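Local coordinates for putative signal transduction protein with CBS domains (Kribbella flavida, PDB 4NOC) that is of unknown function but, as a protein with a pair of CBS domains, probably senses adenine nucleotides or similar ligands in signalling, at residues Val114-Val126 against Ile134-Leu146. Numbering follows the deposited sequence.
Sequences VAAIMARLRCPLV and IIGAITASRLLEL
Selenomethionine Met118 reaches from helix 114-121 into the angle where strand 134-139 passes into helix 140-146. Its CG lies anti to the carbonyl carbon, and the chain then bends at chi3 (58°), which carries CE over the strand-helix junction, 3.5 Å from both Ile138 O and Ala140 N. SE passes alongside Leu143, the two side chains running in opposite directions, and rests 3.7 Å from Leu143 CD2. Leu143 brings that same methyl against Ala115 CA of the facing helix. Further along, Val114 CG1 and Ile138 CD1 meet tip to tip at 4.1 Å, while Val126 CG2 crosses Ile138 close to CB; Met9 of helix 6-9 adds to this apolar layer.

The hairpin strands themselves pair antiparallel. Val126 and Ile138 exchange two backbone hydrogen bonds, Ile138 N to Val126 O being the shorter at 2.8 Å, and Ala140 N then donates to Pro124 O, continuing the ladder into the first turn of the helix. On the other face of the sheet Leu125 CB lies 4.1 Å from Thr139 CG2, and Phe13 also touches Thr139. Thr139 is the N-cap residue: with chi1 at 61°, its OG1 sits between backbone N and carbonyl carbon and accepts a capping hydrogen bond from Arg142 N at 3.0 Å. A valine here would probably leave Arg142 N without its capping acceptor and weaken the start of the helix.

The contact thus joins the helix, hairpin and final helix of the beta-alpha-beta-beta-alpha CBS fold: helix 114-121 meets the hairpin and helix 140-146 through buried apolar groups, probably held largely by dispersion, whereas directional backbone bonds and the threonine cap fix the strand-to-helix turn.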
loop_
_atom_site.group_PDB
_atom_site.type_symbol
_atom_site.label_atom_id
_atom_site.label_comp_id
_atom_site.label_asym_id
_atom_site.label_seq_id
_atom_site.Cartn_x
_atom_site.Cartn_y
_atom_site.Cartn_z
ATOM N N VAL A 114 14.503 -12.439 -0.484
ATOM C CA VAL A 114 13.375 -11.566 -0.173
ATOM C C VAL A 114 12.832 -10.941 -1.446
ATOM O O VAL A 114 11.613 -10.834 -1.631
ATOM C CB VAL A 114 13.758 -10.485 0.857
ATOM C CG1 VAL A 114 12.636 -9.488 1.040
ATOM C CG2 VAL A 114 14.075 -11.161 2.194
ATOM N N ALA A 115 13.733 -10.554 -2.342
ATOM C CA ALA A 115 13.305 -9.957 -3.603
ATOM C C ALA A 115 12.503 -10.980 -4.394
ATOM O O ALA A 115 11.469 -10.662 -4.996
ATOM C CB ALA A 115 14.519 -9.476 -4.415
ATOM N N ALA A 116 12.982 -12.219 -4.394
ATOM C CA ALA A 116 12.350 -13.239 -5.223
ATOM C C ALA A 116 10.958 -13.481 -4.687
ATOM O O ALA A 116 9.993 -13.651 -5.456
ATOM C CB ALA A 116 13.167 -14.532 -5.222
ATOM N N ILE A 117 10.848 -13.478 -3.362
ATOM C CA ILE A 117 9.564 -13.729 -2.709
ATOM C C ILE A 117 8.587 -12.608 -3.015
ATOM O O ILE A 117 7.469 -12.856 -3.484
ATOM C CB ILE A 117 9.713 -13.840 -1.199
ATOM C CG1 ILE A 117 10.395 -15.162 -0.839
ATOM C CG2 ILE A 117 8.348 -13.744 -0.537
ATOM C CD1 ILE A 117 11.079 -15.114 0.502
HETATM N N MSE A 118 9.014 -11.370 -2.780
HETATM C CA MSE A 118 8.097 -10.252 -2.962
HETATM C C MSE A 118 7.764 -10.071 -4.434
HETATM O O MSE A 118 6.658 -9.682 -4.760
HETATM C CB MSE A 118 8.635 -8.976 -2.327
HETATM C CG MSE A 118 9.078 -9.221 -0.886
HETATM SE SE MSE A 118 9.532 -7.522 -0.010
HETATM C CE MSE A 118 7.817 -6.601 -0.242
ATOM N N ALA A 119 8.687 -10.406 -5.330
ATOM C CA ALA A 119 8.363 -10.339 -6.767
ATOM C C ALA A 119 7.324 -11.393 -7.136
ATOM O O ALA A 119 6.332 -11.115 -7.820
ATOM C CB ALA A 119 9.593 -10.532 -7.598
ATOM N N ARG A 120 7.580 -12.620 -6.698
ATOM C CA ARG A 120 6.703 -13.736 -7.023
ATOM C C ARG A 120 5.292 -13.486 -6.482
ATOM O O ARG A 120 4.305 -13.645 -7.207
ATOM C CB ARG A 120 7.276 -15.036 -6.437
ATOM C CG ARG A 120 6.456 -16.286 -6.703
ATOM C CD ARG A 120 6.999 -17.484 -5.897
ATOM N NE ARG A 120 6.127 -18.635 -6.056
ATOM C CZ ARG A 120 6.345 -19.637 -6.899
ATOM N NH1 ARG A 120 7.446 -19.662 -7.648
ATOM N NH2 ARG A 120 5.464 -20.629 -6.980
ATOM N N LEU A 121 5.201 -13.089 -5.212
ATOM C CA LEU A 121 3.891 -12.901 -4.583
ATOM C C LEU A 121 3.300 -11.529 -4.885
ATOM O O LEU A 121 2.105 -11.337 -4.724
ATOM C CB LEU A 121 3.984 -13.070 -3.072
ATOM C CG LEU A 121 4.471 -14.411 -2.532
ATOM C CD1 LEU A 121 4.388 -14.425 -1.002
ATOM C CD2 LEU A 121 3.646 -15.537 -3.123
ATOM N N ARG A 122 4.138 -10.578 -5.311
ATOM C CA ARG A 122 3.678 -9.201 -5.548
ATOM C C ARG A 122 2.973 -8.632 -4.321
ATOM O O ARG A 122 1.920 -8.003 -4.445
ATOM C CB ARG A 122 2.736 -9.116 -6.762
ATOM C CG ARG A 122 3.415 -8.693 -8.050
ATOM C CD ARG A 122 2.421 -8.182 -9.100
ATOM N NE ARG A 122 1.551 -9.238 -9.613
ATOM C CZ ARG A 122 1.163 -9.352 -10.883
ATOM N NH1 ARG A 122 0.369 -10.354 -11.241
ATOM N NH2 ARG A 122 1.566 -8.473 -11.796
ATOM N N CYS A 123 3.532 -8.873 -3.137
ATOM C CA CYS A 123 2.887 -8.411 -1.903
ATOM C C CYS A 123 3.427 -7.037 -1.536
ATOM O O CYS A 123 4.578 -6.718 -1.852
ATOM C CB CYS A 123 3.104 -9.407 -0.760
ATOM S SG CYS A 123 4.794 -9.941 -0.647
ATOM N N PRO A 124 2.581 -6.203 -0.913
ATOM C CA PRO A 124 2.951 -4.832 -0.530
ATOM C C PRO A 124 4.004 -4.821 0.571
ATOM O O PRO A 124 4.846 -3.935 0.559
ATOM C CB PRO A 124 1.634 -4.228 -0.024
ATOM C CG PRO A 124 0.731 -5.418 0.252
ATOM C CD PRO A 124 1.144 -6.478 -0.716
ATOM N N LEU A 125 3.968 -5.793 1.485
ATOM C CA LEU A 125 5.011 -5.957 2.508
ATOM C C LEU A 125 5.125 -7.406 2.993
ATOM O O LEU A 125 4.237 -8.231 2.751
ATOM C CB LEU A 125 4.807 -4.991 3.702
ATOM C CG LEU A 125 3.657 -5.129 4.715
ATOM C CD1 LEU A 125 2.353 -5.455 4.044
ATOM C CD2 LEU A 125 3.944 -6.175 5.767
ATOM N N VAL A 126 6.235 -7.716 3.657
ATOM C CA VAL A 126 6.381 -8.988 4.357
ATOM C C VAL A 126 6.828 -8.674 5.782
ATOM O O VAL A 126 7.538 -7.680 6.006
ATOM C CB VAL A 126 7.420 -9.941 3.696
ATOM C CG1 VAL A 126 6.955 -10.364 2.305
ATOM C CG2 VAL A 126 8.817 -9.280 3.626
ATOM N N ILE A 134 8.256 -11.172 15.876
ATOM C CA ILE A 134 8.244 -10.187 14.805
ATOM C C ILE A 134 9.204 -9.055 15.145
ATOM O O ILE A 134 9.016 -8.356 16.137
ATOM C CB ILE A 134 6.837 -9.600 14.579
ATOM C CG1 ILE A 134 5.869 -10.708 14.178
ATOM C CG2 ILE A 134 6.862 -8.512 13.491
ATOM C CD1 ILE A 134 4.547 -10.189 13.666
ATOM N N ILE A 135 10.223 -8.867 14.316
ATOM C CA ILE A 135 11.207 -7.827 14.571
ATOM C C ILE A 135 11.030 -6.603 13.666
ATOM O O ILE A 135 11.715 -5.594 13.850
ATOM C CB ILE A 135 12.653 -8.368 14.457
ATOM C CG1 ILE A 135 12.903 -8.971 13.078
ATOM C CG2 ILE A 135 12.913 -9.416 15.535
ATOM C CD1 ILE A 135 14.337 -9.412 12.875
ATOM N N GLY A 136 10.105 -6.685 12.709
ATOM C CA GLY A 136 9.836 -5.567 11.821
ATOM C C GLY A 136 9.189 -6.018 10.514
ATOM O O GLY A 136 8.695 -7.154 10.415
ATOM N N ALA A 137 9.192 -5.136 9.511
ATOM C CA ALA A 137 8.616 -5.460 8.206
ATOM C C ALA A 137 9.467 -4.901 7.071
ATOM O O ALA A 137 10.304 -4.015 7.287
ATOM C CB ALA A 137 7.194 -4.935 8.106
ATOM N N ILE A 138 9.261 -5.439 5.873
ATOM C CA ILE A 138 9.927 -4.952 4.672
ATOM C C ILE A 138 8.855 -4.666 3.628
ATOM O O ILE A 138 8.216 -5.594 3.114
ATOM C CB ILE A 138 10.886 -6.000 4.096
ATOM C CG1 ILE A 138 11.910 -6.425 5.137
ATOM C CG2 ILE A 138 11.608 -5.463 2.857
ATOM C CD1 ILE A 138 12.673 -7.655 4.737
ATOM N N THR A 139 8.646 -3.386 3.319
ATOM C CA THR A 139 7.660 -3.019 2.313
ATOM C C THR A 139 8.272 -3.148 0.925
ATOM O O THR A 139 9.490 -3.237 0.782
ATOM C CB THR A 139 7.234 -1.571 2.451
ATOM O OG1 THR A 139 8.390 -0.740 2.263
ATOM C CG2 THR A 139 6.638 -1.319 3.833
ATOM N N ALA A 140 7.415 -3.129 -0.087
ATOM C CA ALA A 140 7.855 -3.133 -1.467
ATOM C C ALA A 140 8.817 -1.953 -1.725
ATOM O O ALA A 140 9.851 -2.138 -2.352
ATOM C CB ALA A 140 6.631 -3.089 -2.425
ATOM N N SER A 141 8.502 -0.754 -1.227
ATOM C CA SER A 141 9.373 0.399 -1.506
ATOM C C SER A 141 10.709 0.298 -0.754
ATOM O O SER A 141 11.742 0.770 -1.223
ATOM C CB SER A 141 8.665 1.745 -1.246
ATOM O OG SER A 141 8.493 2.017 0.134
ATOM N N ARG A 142 10.691 -0.365 0.390
ATOM C CA ARG A 142 11.911 -0.559 1.152
ATOM C C ARG A 142 12.836 -1.492 0.366
ATOM O O ARG A 142 14.049 -1.254 0.270
ATOM C CB ARG A 142 11.598 -1.099 2.560
ATOM C CG ARG A 142 12.793 -1.676 3.328
ATOM C CD ARG A 142 13.884 -0.628 3.613
ATOM N NE ARG A 142 14.882 -1.097 4.585
ATOM C CZ ARG A 142 16.016 -0.451 4.864
ATOM N NH1 ARG A 142 16.330 0.688 4.241
ATOM N NH2 ARG A 142 16.855 -0.947 5.760
ATOM N N LEU A 143 12.247 -2.527 -0.227
ATOM C CA LEU A 143 13.003 -3.431 -1.076
ATOM C C LEU A 143 13.608 -2.671 -2.271
ATOM O O LEU A 143 14.802 -2.822 -2.582
ATOM C CB LEU A 143 12.112 -4.580 -1.555
ATOM C CG LEU A 143 12.779 -5.583 -2.499
ATOM C CD1 LEU A 143 14.027 -6.145 -1.844
ATOM C CD2 LEU A 143 11.814 -6.697 -2.830
ATOM N N LEU A 144 12.810 -1.827 -2.915
ATOM C CA LEU A 144 13.333 -1.052 -4.033
ATOM C C LEU A 144 14.483 -0.161 -3.567
ATOM O O LEU A 144 15.488 -0.056 -4.251
ATOM C CB LEU A 144 12.249 -0.201 -4.691
ATOM C CG LEU A 144 11.139 -0.967 -5.400
ATOM C CD1 LEU A 144 10.074 0.004 -5.869
ATOM C CD2 LEU A 144 11.694 -1.757 -6.573
ATOM N N GLU A 145 14.322 0.478 -2.409
ATOM C CA GLU A 145 15.332 1.401 -1.908
ATOM C C GLU A 145 16.660 0.677 -1.724
ATOM O O GLU A 145 17.708 1.242 -2.009
ATOM C CB GLU A 145 14.916 2.009 -0.569
ATOM C CG GLU A 145 15.941 3.007 -0.033
ATOM C CD GLU A 145 15.930 3.179 1.483
ATOM O OE1 GLU A 145 15.187 2.460 2.188
ATOM O OE2 GLU A 145 16.695 4.047 1.970
ATOM N N LEU A 146 16.613 -0.574 -1.264
ATOM C CA LEU A 146 17.846 -1.350 -1.089
ATOM C C LEU A 146 18.505 -1.685 -2.431
ATOM O O LEU A 146 19.708 -1.434 -2.617
ATOM C CB LEU A 146 17.593 -2.612 -0.264
ATOM C CG LEU A 146 17.153 -2.297 1.175
ATOM C CD1 LEU A 146 16.681 -3.523 1.921
ATOM C CD2 LEU A 146 18.285 -1.617 1.936
#